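Local coordinates for protein polyhedrin (Antheraea mylitta cypovirus 4, PDB 5A9C) that probably builds the crystalline matrix of viral occlusion bodies (polyhedra), the protein microcrystals that shelter cypovirus particles outside the insect host, at residues A[94-99]-A[114-119]; A[36-41]-A[88-93]. All coordinates share one frame; numbering follows the deposited sequence.

Contact 1: residues A[94-99]-A[114-119]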
ATOM      1  N   ARG A  94     -15.515   6.564 -14.758  1.00 18.07           N
ATOM      2  CA  ARG A  94     -15.045   5.436 -13.957  1.00 19.20           C
ATOM      3  C   ARG A  94     -14.936   5.751 -12.466  1.00 16.94           C
ATOM      4  O   ARG A  94     -14.742   4.850 -11.651  1.00 23.13           O
ATOM      5  CB  ARG A  94     -13.709   4.908 -14.492  1.00 22.73           C
ATOM      6  CG  ARG A  94     -13.822   4.198 -15.834  1.00 25.73           C
ATOM      7  CD  ARG A  94     -12.481   3.640 -16.285  1.00 49.91           C
ATOM      8  NE  ARG A  94     -12.580   2.948 -17.568  1.00 45.66           N
ATOM      9  CZ  ARG A  94     -12.438   3.542 -18.748  1.00 65.22           C
ATOM     10  NH1 ARG A  94     -12.193   4.844 -18.812  1.00 36.74           N
ATOM     11  NH2 ARG A  94     -12.540   2.836 -19.866  1.00 55.70           N
ATOM     12  N   ALA A  95     -15.057   7.024 -12.107  1.00 20.78           N
ATOM     13  CA  ALA A  95     -15.018   7.414 -10.702  1.00 13.30           C
ATOM     14  C   ALA A  95     -16.177   6.760  -9.956  1.00 23.99           C
ATOM     15  O   ALA A  95     -17.310   6.750 -10.444  1.00 19.58           O
ATOM     16  CB  ALA A  95     -15.078   8.929 -10.564  1.00 17.85           C
ATOM     17  N   ARG A  96     -15.903   6.218  -8.774  1.00 18.70           N
ATOM     18  CA  ARG A  96     -16.936   5.476  -8.055  1.00 15.76           C
ATOM     19  C   ARG A  96     -16.685   5.343  -6.555  1.00 16.69           C
ATOM     20  O   ARG A  96     -15.562   5.500  -6.074  1.00 19.57           O
ATOM     21  CB  ARG A  96     -17.089   4.081  -8.661  1.00 15.39           C
ATOM     22  CG  ARG A  96     -15.890   3.186  -8.416  1.00 21.98           C
ATOM     23  CD  ARG A  96     -15.934   1.943  -9.283  1.00 20.52           C
ATOM     24  NE  ARG A  96     -15.684   2.245 -10.686  1.00 20.08           N
ATOM     25  CZ  ARG A  96     -15.541   1.323 -11.631  1.00 21.04           C
ATOM     26  NH1 ARG A  96     -15.623   0.036 -11.321  1.00 22.86           N
ATOM     27  NH2 ARG A  96     -15.312   1.686 -12.886  1.00 22.03           N
ATOM     28  N   VAL A  97     -17.759   5.041  -5.833  1.00 13.54           N
ATOM     29  CA  VAL A  97     -17.722   4.836  -4.397  1.00 22.08           C
ATOM     30  C   VAL A  97     -18.711   3.728  -4.071  1.00 17.86           C
ATOM     31  O   VAL A  97     -19.716   3.562  -4.762  1.00 17.95           O
ATOM     32  CB  VAL A  97     -18.162   6.113  -3.629  1.00 22.41           C
ATOM     33  CG1 VAL A  97     -18.145   5.876  -2.121  1.00 15.04           C
ATOM     34  CG2 VAL A  97     -17.279   7.296  -3.988  1.00 15.54           C
ATOM     35  N   GLU A  98     -18.426   2.957  -3.034  1.00 15.04           N
ATOM     36  CA  GLU A  98     -19.443   2.067  -2.494  1.00 15.91           C
ATOM     37  C   GLU A  98     -19.213   1.816  -1.013  1.00 18.47           C
ATOM     38  O   GLU A  98     -18.079   1.849  -0.533  1.00 18.23           O
ATOM     39  CB  GLU A  98     -19.533   0.756  -3.288  1.00 22.29           C
ATOM     40  CG  GLU A  98     -18.463  -0.271  -2.978  1.00 20.23           C
ATOM     41  CD  GLU A  98     -18.624  -1.533  -3.811  1.00 15.74           C
ATOM     42  OE1 GLU A  98     -19.505  -1.553  -4.693  1.00 21.06           O
ATOM     43  OE2 GLU A  98     -17.871  -2.503  -3.582  1.00 20.11           O
ATOM     44  N   ALA A  99     -20.306   1.612  -0.289  1.00 18.69           N
ATOM     45  CA  ALA A  99     -20.241   1.253   1.119  1.00 18.70           C
ATOM     46  C   ALA A  99     -20.358  -0.260   1.234  1.00 18.24           C
ATOM     47  O   ALA A  99     -21.408  -0.833   0.952  1.00 23.65           O
ATOM     48  CB  ALA A  99     -21.350   1.932   1.894  1.00 19.02           C
ATOM     49  N   ARG A 114     -17.920  -9.233  -5.639  1.00 15.21           N
ATOM     50  CA  ARG A 114     -17.084  -8.834  -6.768  1.00 16.96           C
ATOM     51  C   ARG A 114     -16.292  -7.567  -6.448  1.00 14.38           C
ATOM     52  O   ARG A 114     -16.507  -6.938  -5.415  1.00 15.95           O
ATOM     53  CB  ARG A 114     -17.935  -8.607  -8.022  1.00 17.81           C
ATOM     54  CG  ARG A 114     -18.151  -9.849  -8.887  1.00 24.61           C
ATOM     55  CD  ARG A 114     -19.331 -10.687  -8.418  1.00 27.56           C
ATOM     56  NE  ARG A 114     -19.563 -11.817  -9.314  1.00 26.17           N
ATOM     57  CZ  ARG A 114     -19.062 -13.035  -9.128  1.00 21.92           C
ATOM     58  NH1 ARG A 114     -18.310 -13.290  -8.065  1.00 15.76           N
ATOM     59  NH2 ARG A 114     -19.322 -14.000  -9.999  1.00 19.86           N
ATOM     60  N   ALA A 115     -15.385  -7.192  -7.343  1.00 15.07           N
ATOM     61  CA  ALA A 115     -14.564  -6.002  -7.141  1.00 13.23           C
ATOM     62  C   ALA A 115     -15.440  -4.778  -6.889  1.00 15.40           C
ATOM     63  O   ALA A 115     -15.118  -3.938  -6.052  1.00 19.69           O
ATOM     64  CB  ALA A 115     -13.651  -5.774  -8.341  1.00 17.05           C
ATOM     65  N   TRP A 116     -16.546  -4.688  -7.622  1.00 19.44           N
ATOM     66  CA  TRP A 116     -17.536  -3.636  -7.406  1.00 18.79           C
ATOM     67  C   TRP A 116     -18.952  -4.206  -7.509  1.00 22.18           C
ATOM     68  O   TRP A 116     -19.190  -5.162  -8.247  1.00 21.84           O
ATOM     69  CB  TRP A 116     -17.331  -2.484  -8.393  1.00 20.12           C
ATOM     70  CG  TRP A 116     -15.984  -1.844  -8.256  1.00 16.02           C
ATOM     71  CD1 TRP A 116     -14.870  -2.116  -8.992  1.00 23.91           C
ATOM     72  CD2 TRP A 116     -15.602  -0.845  -7.301  1.00 19.83           C
ATOM     73  NE1 TRP A 116     -13.818  -1.343  -8.561  1.00 19.36           N
ATOM     74  CE2 TRP A 116     -14.242  -0.552  -7.527  1.00 19.77           C
ATOM     75  CE3 TRP A 116     -16.279  -0.164  -6.284  1.00 19.86           C
ATOM     76  CZ2 TRP A 116     -13.546   0.391  -6.773  1.00 22.47           C
ATOM     77  CZ3 TRP A 116     -15.586   0.770  -5.535  1.00 20.71           C
ATOM     78  CH2 TRP A 116     -14.235   1.040  -5.784  1.00 18.03           C
ATOM     79  N   GLY A 117     -19.879  -3.622  -6.757  1.00 21.99           N
ATOM     80  CA  GLY A 117     -21.240  -4.127  -6.690  1.00 15.93           C
ATOM     81  C   GLY A 117     -22.102  -3.686  -7.855  1.00 17.06           C
ATOM     82  O   GLY A 117     -21.748  -2.761  -8.582  1.00 20.17           O
ATOM     83  N   PRO A 118     -23.252  -4.351  -8.043  1.00 17.09           N
ATOM     84  CA  PRO A 118     -24.163  -4.027  -9.148  1.00 19.30           C
ATOM     85  C   PRO A 118     -24.783  -2.633  -9.031  1.00 19.86           C
ATOM     86  O   PRO A 118     -25.278  -2.108 -10.030  1.00 20.51           O
ATOM     87  CB  PRO A 118     -25.247  -5.108  -9.040  1.00 23.50           C
ATOM     88  CG  PRO A 118     -25.177  -5.586  -7.621  1.00 28.74           C
ATOM     89  CD  PRO A 118     -23.730  -5.492  -7.242  1.00 29.39           C
ATOM     90  N   HIS A 119     -24.758  -2.044  -7.839  1.00 16.90           N
ATOM     91  CA  HIS A 119     -25.321  -0.708  -7.645  1.00 16.67           C
ATOM     92  C   HIS A 119     -24.277   0.277  -7.126  1.00 25.18           C
ATOM     93  O   HIS A 119     -24.589   1.165  -6.330  1.00 19.22           O
ATOM     94  CB  HIS A 119     -26.520  -0.753  -6.690  1.00 22.61           C
ATOM     95  CG  HIS A 119     -27.521  -1.815  -7.023  1.00 19.59           C
ATOM     96  ND1 HIS A 119     -28.501  -1.643  -7.977  1.00 23.58           N
ATOM     97  CD2 HIS A 119     -27.692  -3.064  -6.530  1.00 18.17           C
ATOM     98  CE1 HIS A 119     -29.230  -2.742  -8.059  1.00 18.87           C
ATOM     99  NE2 HIS A 119     -28.759  -3.620  -7.190  1.00 21.68           N
TER
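The carboxylate of Glu-98 is gripped at both oxygens. OE1 receives the backbone N-H of Gly-117 on its syn lone pair, with Glu-98 OE1 and Gly-117 N 2.9 Å apart and an N-H...O angle of 160°. OE2 forms a salt bridge with Lys-147 of strand 145-151 and accepts a hydrogen bond from the side chain of Asn-106. Beyond CG the Glu-98 chain is extended, which carries the carboxylate alongside the Trp-116 indole, its plane 59° from the ring's, to the Gly-117 N-H; Glu-98 CD passes 3.7 Å from Trp-116 CE3. Arg-96, two residues back on the same strand, lays its aliphatic part over one face of that indole. Its CD sits above the middle of the ring system, 3.5 Å from the centroid of the six-membered ring, a CH-pi contact. The bend at chi3 (71°) then takes the guanidinium over the five-membered ring, where Arg-96 CZ makes a cation-pi contact and NH1 comes within 3.3 Å of Trp-116 CD1. The two planes are steeply inclined, so the guanidinium meets the indole with its edge rather than lying flat on it. Its turn is steadied by Arg-94 O, which accepts from Arg-96 NE at 2.9 Å, near the guanidinium plane, and weakly from NH2. Lys-147 adds a second cation-pi contact to the indole and also donates to Ala-115 O, tying strand, loop and ring together. Lys-147 would favour the ionised form of Glu-98, and charge and apolar stacking appear to act together in holding the 114-119 loop to strand 96-100.

Contact 2: residues A[36-41]-A[88-93]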
ATOM      1  N   ALA A  36      -0.042  16.023 -13.415  1.00 19.12           N
ATOM      2  CA  ALA A  36      -0.696  16.871 -12.431  1.00 18.57           C
ATOM      3  C   ALA A  36      -1.180  16.043 -11.250  1.00 23.82           C
ATOM      4  O   ALA A  36      -1.368  14.828 -11.359  1.00 20.30           O
ATOM      5  CB  ALA A  36      -1.863  17.625 -13.064  1.00 22.39           C
ATOM      6  N   MET A  37      -1.372  16.706 -10.117  1.00 18.38           N
ATOM      7  CA  MET A  37      -1.914  16.047  -8.943  1.00 17.69           C
ATOM      8  C   MET A  37      -3.436  16.062  -8.968  1.00 17.96           C
ATOM      9  O   MET A  37      -4.056  17.005  -9.463  1.00 22.39           O
ATOM     10  CB  MET A  37      -1.398  16.714  -7.666  1.00 19.96           C
ATOM     11  CG  MET A  37       0.104  16.602  -7.476  1.00 18.54           C
ATOM     12  SD  MET A  37       0.664  14.896  -7.302  1.00 21.94           S
ATOM     13  CE  MET A  37      -0.034  14.487  -5.707  1.00 25.01           C
ATOM     14  N   MET A  38      -4.030  14.995  -8.446  1.00 23.87           N
ATOM     15  CA  MET A  38      -5.460  14.954  -8.190  1.00 16.87           C
ATOM     16  C   MET A  38      -5.664  14.945  -6.683  1.00 18.20           C
ATOM     17  O   MET A  38      -4.729  14.681  -5.925  1.00 17.30           O
ATOM     18  CB  MET A  38      -6.094  13.716  -8.829  1.00 18.06           C
ATOM     19  CG  MET A  38      -6.227  13.798 -10.343  1.00 16.87           C
ATOM     20  SD  MET A  38      -6.639  12.208 -11.089  1.00 21.80           S
ATOM     21  CE  MET A  38      -5.096  11.334 -10.841  1.00 26.13           C
ATOM     22  N   ARG A  39      -6.877  15.246  -6.240  1.00 17.73           N
ATOM     23  CA  ARG A  39      -7.141  15.289  -4.813  1.00 16.76           C
ATOM     24  C   ARG A  39      -8.510  14.727  -4.492  1.00 13.94           C
ATOM     25  O   ARG A  39      -9.531  15.234  -4.961  1.00 16.43           O
ATOM     26  CB  ARG A  39      -7.016  16.718  -4.279  1.00 18.77           C
ATOM     27  CG  ARG A  39      -6.949  16.799  -2.761  1.00 17.73           C
ATOM     28  CD  ARG A  39      -6.519  18.183  -2.317  1.00 19.55           C
ATOM     29  NE  ARG A  39      -6.207  18.232  -0.893  1.00 18.56           N
ATOM     30  CZ  ARG A  39      -5.566  19.239  -0.310  1.00 22.69           C
ATOM     31  NH1 ARG A  39      -5.162  20.277  -1.032  1.00 22.03           N
ATOM     32  NH2 ARG A  39      -5.320  19.207   0.993  1.00 22.99           N
ATOM     33  N   VAL A  40      -8.522  13.666  -3.696  1.00 15.81           N
ATOM     34  CA  VAL A  40      -9.768  13.064  -3.248  1.00 17.08           C
ATOM     35  C   VAL A  40      -9.811  13.123  -1.733  1.00 17.92           C
ATOM     36  O   VAL A  40      -8.840  12.772  -1.063  1.00 18.46           O
ATOM     37  CB  VAL A  40      -9.895  11.605  -3.720  1.00 12.13           C
ATOM     38  CG1 VAL A  40     -11.105  10.939  -3.077  1.00 18.58           C
ATOM     39  CG2 VAL A  40     -10.008  11.552  -5.231  1.00 13.43           C
ATOM     40  N   VAL A  41     -10.930  13.593  -1.197  1.00 15.79           N
ATOM     41  CA  VAL A  41     -11.085  13.685   0.242  1.00 15.52           C
ATOM     42  C   VAL A  41     -12.367  13.005   0.690  1.00 11.99           C
ATOM     43  O   VAL A  41     -13.436  13.222   0.114  1.00 16.39           O
ATOM     44  CB  VAL A  41     -11.098  15.146   0.719  1.00 18.17           C
ATOM     45  CG1 VAL A  41     -11.147  15.201   2.241  1.00 15.27           C
ATOM     46  CG2 VAL A  41      -9.873  15.891   0.187  1.00 13.69           C
ATOM     47  N   GLY A  88      -9.837  17.248  -9.705  1.00 22.82           N
ATOM     48  CA  GLY A  88      -8.765  17.150 -10.680  1.00 12.49           C
ATOM     49  C   GLY A  88      -9.215  16.582 -12.012  1.00 14.31           C
ATOM     50  O   GLY A  88     -10.412  16.497 -12.300  1.00 18.20           O
ATOM     51  N   ASN A  89      -8.241  16.191 -12.826  1.00 17.14           N
ATOM     52  CA  ASN A  89      -8.502  15.617 -14.137  1.00 15.48           C
ATOM     53  C   ASN A  89      -8.930  14.156 -14.026  1.00 17.61           C
ATOM     54  O   ASN A  89      -8.290  13.257 -14.574  1.00 20.99           O
ATOM     55  CB  ASN A  89      -7.255  15.740 -15.015  1.00 25.48           C
ATOM     56  CG  ASN A  89      -7.492  15.280 -16.437  1.00 25.57           C
ATOM     57  OD1 ASN A  89      -8.617  15.308 -16.932  1.00 21.09           O
ATOM     58  ND2 ASN A  89      -6.427  14.854 -17.106  1.00 29.58           N
ATOM     59  N   ILE A  90     -10.020  13.929 -13.304  1.00 15.92           N
ATOM     60  CA  ILE A  90     -10.503  12.580 -13.053  1.00 17.57           C
ATOM     61  C   ILE A  90     -11.436  12.093 -14.157  1.00 20.26           C
ATOM     62  O   ILE A  90     -12.252  12.853 -14.676  1.00 25.32           O
ATOM     63  CB  ILE A  90     -11.211  12.497 -11.687  1.00 17.98           C
ATOM     64  CG1 ILE A  90     -10.216  12.817 -10.567  1.00 18.42           C
ATOM     65  CG2 ILE A  90     -11.839  11.122 -11.486  1.00 16.19           C
ATOM     66  CD1 ILE A  90     -10.816  12.800  -9.177  1.00 22.46           C
ATOM     67  N   ASP A  91     -11.289  10.822 -14.517  1.00 23.48           N
ATOM     68  CA  ASP A  91     -12.188  10.166 -15.457  1.00 20.65           C
ATOM     69  C   ASP A  91     -13.533   9.936 -14.772  1.00 20.61           C
ATOM     70  O   ASP A  91     -13.688   8.998 -13.989  1.00 20.48           O
ATOM     71  CB  ASP A  91     -11.575   8.838 -15.913  1.00 17.42           C
ATOM     72  CG  ASP A  91     -12.493   8.047 -16.827  1.00 29.27           C
ATOM     73  OD1 ASP A  91     -13.508   8.602 -17.295  1.00 28.54           O
ATOM     74  OD2 ASP A  91     -12.187   6.863 -17.084  1.00 41.48           O
ATOM     75  N   TRP A  92     -14.499  10.802 -15.063  1.00 18.67           N
ATOM     76  CA  TRP A  92     -15.790  10.775 -14.380  1.00 20.84           C
ATOM     77  C   TRP A  92     -16.661   9.589 -14.783  1.00 24.50           C
ATOM     78  O   TRP A  92     -17.678   9.318 -14.142  1.00 28.88           O
ATOM     79  CB  TRP A  92     -16.553  12.080 -14.608  1.00 22.31           C
ATOM     80  CG  TRP A  92     -15.818  13.295 -14.134  1.00 33.16           C
ATOM     81  CD1 TRP A  92     -15.489  14.393 -14.874  1.00 30.82           C
ATOM     82  CD2 TRP A  92     -15.307  13.531 -12.816  1.00 26.39           C
ATOM     83  NE1 TRP A  92     -14.812  15.302 -14.098  1.00 32.87           N
ATOM     84  CE2 TRP A  92     -14.687  14.797 -12.829  1.00 32.70           C
ATOM     85  CE3 TRP A  92     -15.320  12.799 -11.624  1.00 18.66           C
ATOM     86  CZ2 TRP A  92     -14.081  15.346 -11.699  1.00 22.84           C
ATOM     87  CZ3 TRP A  92     -14.719  13.346 -10.504  1.00 19.49           C
ATOM     88  CH2 TRP A  92     -14.108  14.606 -10.549  1.00 25.73           C
ATOM     89  N   THR A  93     -16.267   8.890 -15.840  1.00 24.90           N
ATOM     90  CA  THR A  93     -17.015   7.720 -16.284  1.00 24.53           C
ATOM     91  C   THR A  93     -16.622   6.476 -15.491  1.00 37.26           C
ATOM     92  O   THR A  93     -17.311   5.459 -15.538  1.00 34.33           O
ATOM     93  CB  THR A  93     -16.824   7.453 -17.786  1.00 25.91           C
ATOM     94  OG1 THR A  93     -15.473   7.051 -18.040  1.00 32.64           O
ATOM     95  CG2 THR A  93     -17.143   8.704 -18.593  1.00 34.86           C
TER
HETATM   96  O   HOH W   1      -5.649  16.728 -11.829  1.00 20.09           O
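Met-38 and Ile-90 meet through the thioether: Met-38 SD lies 3.7 Å from Ile-90 CG1. Met-38 has its CG beside the backbone N (chi1 -74°), from where the chain reaches across the start of the 88-93 loop, with CG 4.0 Å from Asn-89 N. Val-40, next on the same side of the strand, extends the apolar patch more loosely, its CG2 4.2 Å from Ile-90 CD1. The backbones come closest at Met-38 and Gly-88, CA to CA 4.7 Å, and Met-38 CG rests against Gly-88 CA; with no side chain and a positive phi (121°), Gly-88 lets the loop turn close to the methionine. No direct hydrogen bond joins the two segments, but a water does so, donating to Met-37 O at 2.9 Å and accepting from Asn-89 N at 2.8 Å. Strand 38-45 runs in the six-stranded antiparallel sheet between strands 51-58 and 81-87. Arg-39 still pairs through its backbone with Asn-87, so the bridging water comes just where strand 81-87 has ended and the chain departs toward strand 96-100 of the three-stranded sheet. Val-40 and Ile-90 both also touch Ala-150 of that second sheet, which places their methyls between the two. Two local turns shape the loop. Asn-89 centres an inverse gamma turn, closed by a weak bond from Ile-90 N to Gly-88 O. Further on, Asp-91 OD1 forms an Asx turn with Thr-93 N, which meets it from above the carboxylate plane, and takes the Thr-93 hydroxyl on its syn side, Thr-93 OG1 lying 2.6 Å from Asp-91 OD1. The other oxygen, OD2, is salt-bridged to Arg-94.

In the fold
In this polyhedrin chain, engineered to lack its base domain, both contacts fix a loop against a beta strand, and their centres lie about 17 Å apart. Contact 2 is wholly buried near the middle of the chain and relies on thioether and methyl packing with a bridging water. Contact 1, farther out and partly buried, works through charge, an indole face and a backbone N-H. They follow each other in sequence: the loop of contact 2 leads into the 94-99 segment of contact 1, whose Ala-95 CB packs 4.0 Å from Ile-90 CG2. Strand 145-151 serves both, and each also borders a different neighbouring subunit of the trimer.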